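Hydrogenase maturation factor (Thermoanaerobacter tengcongensis, PDB 3VTH) probably transfers the carbamoyl group of carbamoyl phosphate, with the use of ATP, to the C-terminal cysteine of HypE during maturation of [NiFe]-hydrogenases. Local coordinates at residues 408-413 / 731-736; 402-407 / 739-744. All blocks are in the same frame, centred on the assembly; numbering follows the deposited sequence.

Contact 1. Residues 408-413 / 731-736; sequences FYKNTF and PCNDGG. With FE (Fe (III) ion), chain I; AP2 (phosphomethylphosphonic acid adenosyl ester), chain H.
Lys410 lays its aliphatic chain across Asn733 at about a right angle, with CD 3.5 Å from Asn733 CG. The carboxamide it crosses is already committed: its OD1 accepts, in the carbonyl plane, from Gly735 N at 2.8 Å, closing an Asx turn, while ND2 bonds to Ile381 O. A chi1 of 65° places Asn733 CG between its own backbone N and carbonyl carbon. An alanine here would probably leave Gly735 N without its acceptor and open a gap beside the lysine methylenes. Gly735 suits the tight turn because a CB would clash with Asn733 OD1; its CA instead makes a CH···O contact with Lys410 O at 3.2 Å. The turn presents Asp734 to the nucleotide and metal in the Kae1-like, actin-ATPase-related part of the protein: OD1 binds the iron at 2.2 Å, a site completed by His483, His487, Asp507 and two AP2 oxygens, and Asp734 N donates to AP2 O1A. The other carboxylate oxygen, OD2, accepts from a water that also takes Phe408 N-H. Tyr409 turns its ring edge to the terminal phosphonate, CD2 lying 3.1 Å from AP2 O3B, and Phe408 CE1 lies over one face of that ring, toward its rim. At the far end Thr412 OG1 donates to Gly735 O at 2.7 Å, tilted 34° from the carbonyl plane.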
loop_
_atom_site.group_PDB
_atom_site.type_symbol
_atom_site.label_atom_id
_atom_site.label_comp_id
_atom_site.label_asym_id
_atom_site.label_seq_id
_atom_site.Cartn_x
_atom_site.Cartn_y
_atom_site.Cartn_z
ATOM N N PHE A 408 -6.081 12.415 -5.592
ATOM C CA PHE A 408 -5.844 13.372 -4.517
ATOM C C PHE A 408 -5.573 12.625 -3.195
ATOM O O PHE A 408 -4.462 12.700 -2.668
ATOM C CB PHE A 408 -7.019 14.380 -4.420
ATOM C CG PHE A 408 -7.198 15.016 -3.050
ATOM C CD1 PHE A 408 -8.439 14.990 -2.426
ATOM C CD2 PHE A 408 -6.135 15.617 -2.384
ATOM C CE1 PHE A 408 -8.630 15.570 -1.158
ATOM C CE2 PHE A 408 -6.310 16.189 -1.126
ATOM C CZ PHE A 408 -7.565 16.171 -0.509
ATOM N N TYR A 409 -6.568 11.913 -2.673
ATOM C CA TYR A 409 -6.373 11.139 -1.446
ATOM C C TYR A 409 -5.417 9.988 -1.679
ATOM O O TYR A 409 -5.466 9.340 -2.735
ATOM C CB TYR A 409 -7.689 10.535 -0.958
ATOM C CG TYR A 409 -8.707 11.544 -0.489
ATOM C CD1 TYR A 409 -8.549 12.209 0.729
ATOM C CD2 TYR A 409 -9.835 11.824 -1.262
ATOM C CE1 TYR A 409 -9.504 13.144 1.179
ATOM C CE2 TYR A 409 -10.802 12.749 -0.824
ATOM C CZ TYR A 409 -10.624 13.400 0.393
ATOM O OH TYR A 409 -11.569 14.309 0.814
ATOM N N LYS A 410 -4.568 9.721 -0.690
ATOM C CA LYS A 410 -3.755 8.511 -0.684
ATOM C C LYS A 410 -2.992 8.356 -2.004
ATOM O O LYS A 410 -2.908 7.265 -2.583
ATOM C CB LYS A 410 -4.654 7.288 -0.448
ATOM C CG LYS A 410 -5.352 7.252 0.942
ATOM C CD LYS A 410 -6.377 6.107 0.971
ATOM C CE LYS A 410 -7.037 5.889 2.354
ATOM N NZ LYS A 410 -7.739 7.112 2.909
ATOM N N ASN A 411 -2.450 9.458 -2.490
ATOM C CA ASN A 411 -1.912 9.451 -3.840
ATOM C C ASN A 411 -0.796 8.424 -4.072
ATOM O O ASN A 411 0.064 8.227 -3.216
ATOM C CB ASN A 411 -1.453 10.850 -4.230
ATOM C CG ASN A 411 -0.772 10.873 -5.601
ATOM O OD1 ASN A 411 -1.390 11.201 -6.626
ATOM N ND2 ASN A 411 0.483 10.501 -5.622
ATOM N N THR A 412 -0.845 7.765 -5.236
ATOM C CA THR A 412 0.327 7.158 -5.832
ATOM C C THR A 412 0.324 7.608 -7.297
ATOM O O THR A 412 -0.723 7.993 -7.831
ATOM C CB THR A 412 0.265 5.616 -5.817
ATOM O OG1 THR A 412 -0.923 5.193 -6.499
ATOM C CG2 THR A 412 0.280 5.060 -4.367
ATOM N N PHE A 413 1.492 7.534 -7.928
ATOM C CA PHE A 413 1.611 7.668 -9.370
ATOM C C PHE A 413 2.093 6.333 -9.925
ATOM O O PHE A 413 2.538 5.477 -9.165
ATOM C CB PHE A 413 2.568 8.820 -9.741
ATOM C CG PHE A 413 3.969 8.653 -9.204
ATOM C CD1 PHE A 413 4.901 7.875 -9.884
ATOM C CD2 PHE A 413 4.355 9.287 -8.022
ATOM C CE1 PHE A 413 6.226 7.719 -9.393
ATOM C CE2 PHE A 413 5.670 9.147 -7.521
ATOM C CZ PHE A 413 6.601 8.367 -8.205
ATOM N N PRO A 731 -4.505 -0.989 -3.672
ATOM C CA PRO A 731 -5.735 -0.760 -2.908
ATOM C C PRO A 731 -6.973 -0.516 -3.800
ATOM O O PRO A 731 -6.842 -0.077 -4.954
ATOM C CB PRO A 731 -5.414 0.503 -2.093
ATOM C CG PRO A 731 -3.879 0.534 -2.016
ATOM C CD PRO A 731 -3.497 0.058 -3.399
ATOM N N CYS A 732 -8.155 -0.829 -3.256
ATOM C CA CYS A 732 -9.403 -0.442 -3.888
ATOM C C CYS A 732 -9.676 1.033 -3.589
ATOM O O CYS A 732 -10.515 1.651 -4.234
ATOM C CB CYS A 732 -10.575 -1.334 -3.413
ATOM S SG CYS A 732 -10.913 -1.230 -1.628
ATOM N N ASN A 733 -8.955 1.597 -2.617
ATOM C CA ASN A 733 -9.033 3.050 -2.368
ATOM C C ASN A 733 -8.210 3.833 -3.399
ATOM O O ASN A 733 -7.658 3.240 -4.322
ATOM C CB ASN A 733 -8.657 3.407 -0.923
ATOM C CG ASN A 733 -7.190 3.103 -0.596
ATOM O OD1 ASN A 733 -6.273 3.450 -1.357
ATOM N ND2 ASN A 733 -6.968 2.466 0.550
ATOM N N ASP A 734 -8.131 5.153 -3.248
ATOM C CA ASP A 734 -7.483 5.979 -4.274
ATOM C C ASP A 734 -5.993 5.725 -4.500
ATOM O O ASP A 734 -5.430 6.195 -5.494
ATOM C CB ASP A 734 -7.750 7.469 -4.032
ATOM C CG ASP A 734 -9.152 7.884 -4.465
ATOM O OD1 ASP A 734 -9.929 7.007 -4.893
ATOM O OD2 ASP A 734 -9.472 9.089 -4.399
ATOM N N GLY A 735 -5.371 5.004 -3.565
ATOM C CA GLY A 735 -3.994 4.484 -3.742
ATOM C C GLY A 735 -3.850 3.628 -4.988
ATOM O O GLY A 735 -2.760 3.524 -5.541
ATOM N N GLY A 736 -4.945 3.024 -5.444
ATOM C CA GLY A 736 -4.889 2.168 -6.645
ATOM C C GLY A 736 -5.212 2.870 -7.967
ATOM O O GLY A 736 -4.989 2.308 -9.026
HETATM FE FE FE I . -12.106 6.883 -5.298
HETATM P PB AP2 H . -12.588 9.228 -3.089
HETATM O O1B AP2 H . -13.853 8.994 -2.302
HETATM O O2B AP2 H . -12.518 8.595 -4.444
HETATM O O3B AP2 H . -12.151 10.670 -3.037
HETATM C C3A AP2 H . -11.346 8.367 -2.088
HETATM P PA AP2 H . -11.516 6.560 -2.031
HETATM O O1A AP2 H . -10.212 6.174 -1.348
HETATM O O2A AP2 H . -11.907 5.886 -3.324
HETATM O "O5'" AP2 H . -12.762 6.301 -1.030
HETATM C "C5'" AP2 H . -12.574 6.605 0.348
HETATM C "C4'" AP2 H . -13.962 6.628 0.944
HETATM O "O4'" AP2 H . -14.456 5.293 1.058
HETATM C "C3'" AP2 H . -13.981 7.178 2.357
HETATM O "O3'" AP2 H . -13.932 8.608 2.347
HETATM C "C2'" AP2 H . -15.296 6.606 2.848
HETATM O "O2'" AP2 H . -16.329 7.476 2.369
HETATM C "C1'" AP2 H . -15.367 5.234 2.165
HETATM N N9 AP2 H . -14.973 4.217 3.182
HETATM C C8 AP2 H . -13.770 4.075 3.792
HETATM N N7 AP2 H . -13.786 3.070 4.710
HETATM C C5 AP2 H . -15.025 2.543 4.698
HETATM C C6 AP2 H . -15.732 1.455 5.422
HETATM N N6 AP2 H . -15.098 0.702 6.356
HETATM N N1 AP2 H . -17.041 1.246 5.113
HETATM C C2 AP2 H . -17.692 1.966 4.173
HETATM N N3 AP2 H . -17.112 2.976 3.489
HETATM C C4 AP2 H . -15.807 3.303 3.706
HETATM O O HOH W 1 -8.491 11.291 -4.939
HETATM O O HOH W 2 -4.968 9.036 -5.508
HETATM O O HOH W 3 -3.384 6.526 -7.331
#

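Contact 2. Residues 402-407 / 739-744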
loop_
_atom_site.group_PDB
_atom_site.type_symbol
_atom_site.label_atom_id
_atom_site.label_comp_id
_atom_site.label_asym_id
_atom_site.label_seq_id
_atom_site.Cartn_x
_atom_site.Cartn_y
_atom_site.Cartn_z
ATOM N N ILE A 402 4.018 5.509 -20.110
ATOM C CA ILE A 402 2.962 6.411 -19.655
ATOM C C ILE A 402 3.231 6.765 -18.202
ATOM O O ILE A 402 3.612 5.904 -17.417
ATOM C CB ILE A 402 1.571 5.750 -19.796
ATOM C CG1 ILE A 402 1.165 5.732 -21.282
ATOM C CG2 ILE A 402 0.493 6.485 -18.932
ATOM C CD1 ILE A 402 -0.029 4.845 -21.596
ATOM N N LEU A 403 3.070 8.037 -17.856
ATOM C CA LEU A 403 3.003 8.418 -16.455
ATOM C C LEU A 403 1.531 8.652 -16.101
ATOM O O LEU A 403 0.867 9.470 -16.719
ATOM C CB LEU A 403 3.826 9.689 -16.205
ATOM C CG LEU A 403 3.631 10.399 -14.855
ATOM C CD1 LEU A 403 4.138 9.536 -13.673
ATOM C CD2 LEU A 403 4.350 11.741 -14.893
ATOM N N ALA A 404 1.039 7.925 -15.105
ATOM C CA ALA A 404 -0.293 8.148 -14.554
ATOM C C ALA A 404 -0.122 8.839 -13.208
ATOM O O ALA A 404 0.572 8.330 -12.338
ATOM C CB ALA A 404 -1.037 6.829 -14.408
ATOM N N VAL A 405 -0.744 10.012 -13.063
ATOM C CA VAL A 405 -0.429 10.920 -11.970
ATOM C C VAL A 405 -1.191 10.605 -10.693
ATOM O O VAL A 405 -0.856 11.138 -9.629
ATOM C CB VAL A 405 -0.613 12.414 -12.358
ATOM C CG1 VAL A 405 0.403 12.823 -13.459
ATOM C CG2 VAL A 405 -2.057 12.724 -12.750
ATOM N N GLY A 406 -2.210 9.753 -10.796
ATOM C CA GLY A 406 -3.002 9.375 -9.610
ATOM C C GLY A 406 -4.109 10.363 -9.289
ATOM O O GLY A 406 -4.521 11.159 -10.149
ATOM N N GLY A 407 -4.604 10.313 -8.056
ATOM C CA GLY A 407 -5.692 11.190 -7.633
ATOM C C GLY A 407 -5.234 12.200 -6.588
ATOM O O GLY A 407 -4.135 12.755 -6.679
ATOM N N LEU A 739 -2.758 2.956 -11.200
ATOM C CA LEU A 739 -2.633 1.735 -11.999
ATOM C C LEU A 739 -3.752 1.626 -13.054
ATOM O O LEU A 739 -3.490 1.268 -14.218
ATOM C CB LEU A 739 -2.588 0.490 -11.114
ATOM C CG LEU A 739 -2.517 -0.846 -11.856
ATOM C CD1 LEU A 739 -1.179 -0.992 -12.699
ATOM C CD2 LEU A 739 -2.685 -2.007 -10.908
ATOM N N GLY A 740 -4.982 1.950 -12.643
ATOM C CA GLY A 740 -6.117 1.980 -13.565
ATOM C C GLY A 740 -5.949 3.017 -14.667
ATOM O O GLY A 740 -6.186 2.707 -15.847
ATOM N N GLN A 741 -5.535 4.236 -14.296
ATOM C CA GLN A 741 -5.253 5.283 -15.286
ATOM C C GLN A 741 -4.216 4.807 -16.292
ATOM O O GLN A 741 -4.347 5.066 -17.487
ATOM C CB GLN A 741 -4.712 6.562 -14.640
ATOM C CG GLN A 741 -5.672 7.300 -13.705
ATOM C CD GLN A 741 -4.973 8.403 -12.921
ATOM O OE1 GLN A 741 -3.762 8.324 -12.655
ATOM N NE2 GLN A 741 -5.741 9.433 -12.524
ATOM N N ALA A 742 -3.182 4.131 -15.792
ATOM C CA ALA A 742 -2.077 3.652 -16.634
ATOM C C ALA A 742 -2.542 2.642 -17.667
ATOM O O ALA A 742 -2.213 2.773 -18.836
ATOM C CB ALA A 742 -0.939 3.065 -15.776
ATOM N N VAL A 743 -3.318 1.641 -17.259
ATOM C CA VAL A 743 -3.725 0.608 -18.226
ATOM C C VAL A 743 -4.826 1.093 -19.160
ATOM O O VAL A 743 -4.928 0.628 -20.282
ATOM C CB VAL A 743 -4.088 -0.757 -17.582
ATOM C CG1 VAL A 743 -2.854 -1.341 -16.885
ATOM C CG2 VAL A 743 -5.291 -0.623 -16.608
ATOM N N ILE A 744 -5.644 2.035 -18.702
ATOM C CA ILE A 744 -6.636 2.621 -19.595
ATOM C C ILE A 744 -5.952 3.420 -20.700
ATOM O O ILE A 744 -6.277 3.286 -21.889
ATOM C CB ILE A 744 -7.643 3.508 -18.833
ATOM C CG1 ILE A 744 -8.600 2.628 -18.037
ATOM C CG2 ILE A 744 -8.440 4.398 -19.831
ATOM C CD1 ILE A 744 -9.337 3.382 -16.932
#
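Gln741 reaches from its helix to the backbone of Gly406 and bonds to it twice through one carboxamide. OE1 accepts from Gly406 N at 2.8 Å, the N-H lying in the carbonyl plane on a lone pair. NE2 returns a bond to Gly406 O at 3.2 Å, approaching from above that carbonyl's plane, 58° out of it. Glutamine suits the place because one end group both gives and takes, and two bonds fix the rotation of its amide; the chain is extended beyond CG (chi2 170°), which carries CD out to the glycine. Gly406 also fits by its backbone, since at its angles a CB would be jammed against the preceding carbonyl oxygen. Its O has a second partner in Ser467 OG. The axis of 739-744, within the C-terminal helix 737-749, passes 7.6 Å from that of strand 402-404, an inner strand of the mixed sheet in the first Kae1-like subdomain, roughly antiparallel at 148°. Such closeness needs small residues: Ala404 CB meets Ala742 CB at 4.0 Å and lies 3.7 Å from Gln741 CB. Ile402 brings CD1 near Ala742 O, while Leu739 and Val743 turn away to Ala493 on helix 483-494.

Going from the N terminus, the chain passes through acylphosphatase, zinc-finger and YrdC-like sequence before it enters strand 402-404 and then the loop 408-413. It then runs through the rest of the first Kae1-like subdomain and most of the second, and comes back at 731-736 to close contact 1 over 317 intervening residues. Helix 737-749 follows directly and closes contact 2, so that contact 1 is nested within the wider loop. Their centres lie 11 Å apart, and they touch where Phe413 CB packs on Ala404 O. Together they join both Kae1-like subdomains, one at the iron and nucleotide, the other where the last helix packs on strand 402-404 of the sheet.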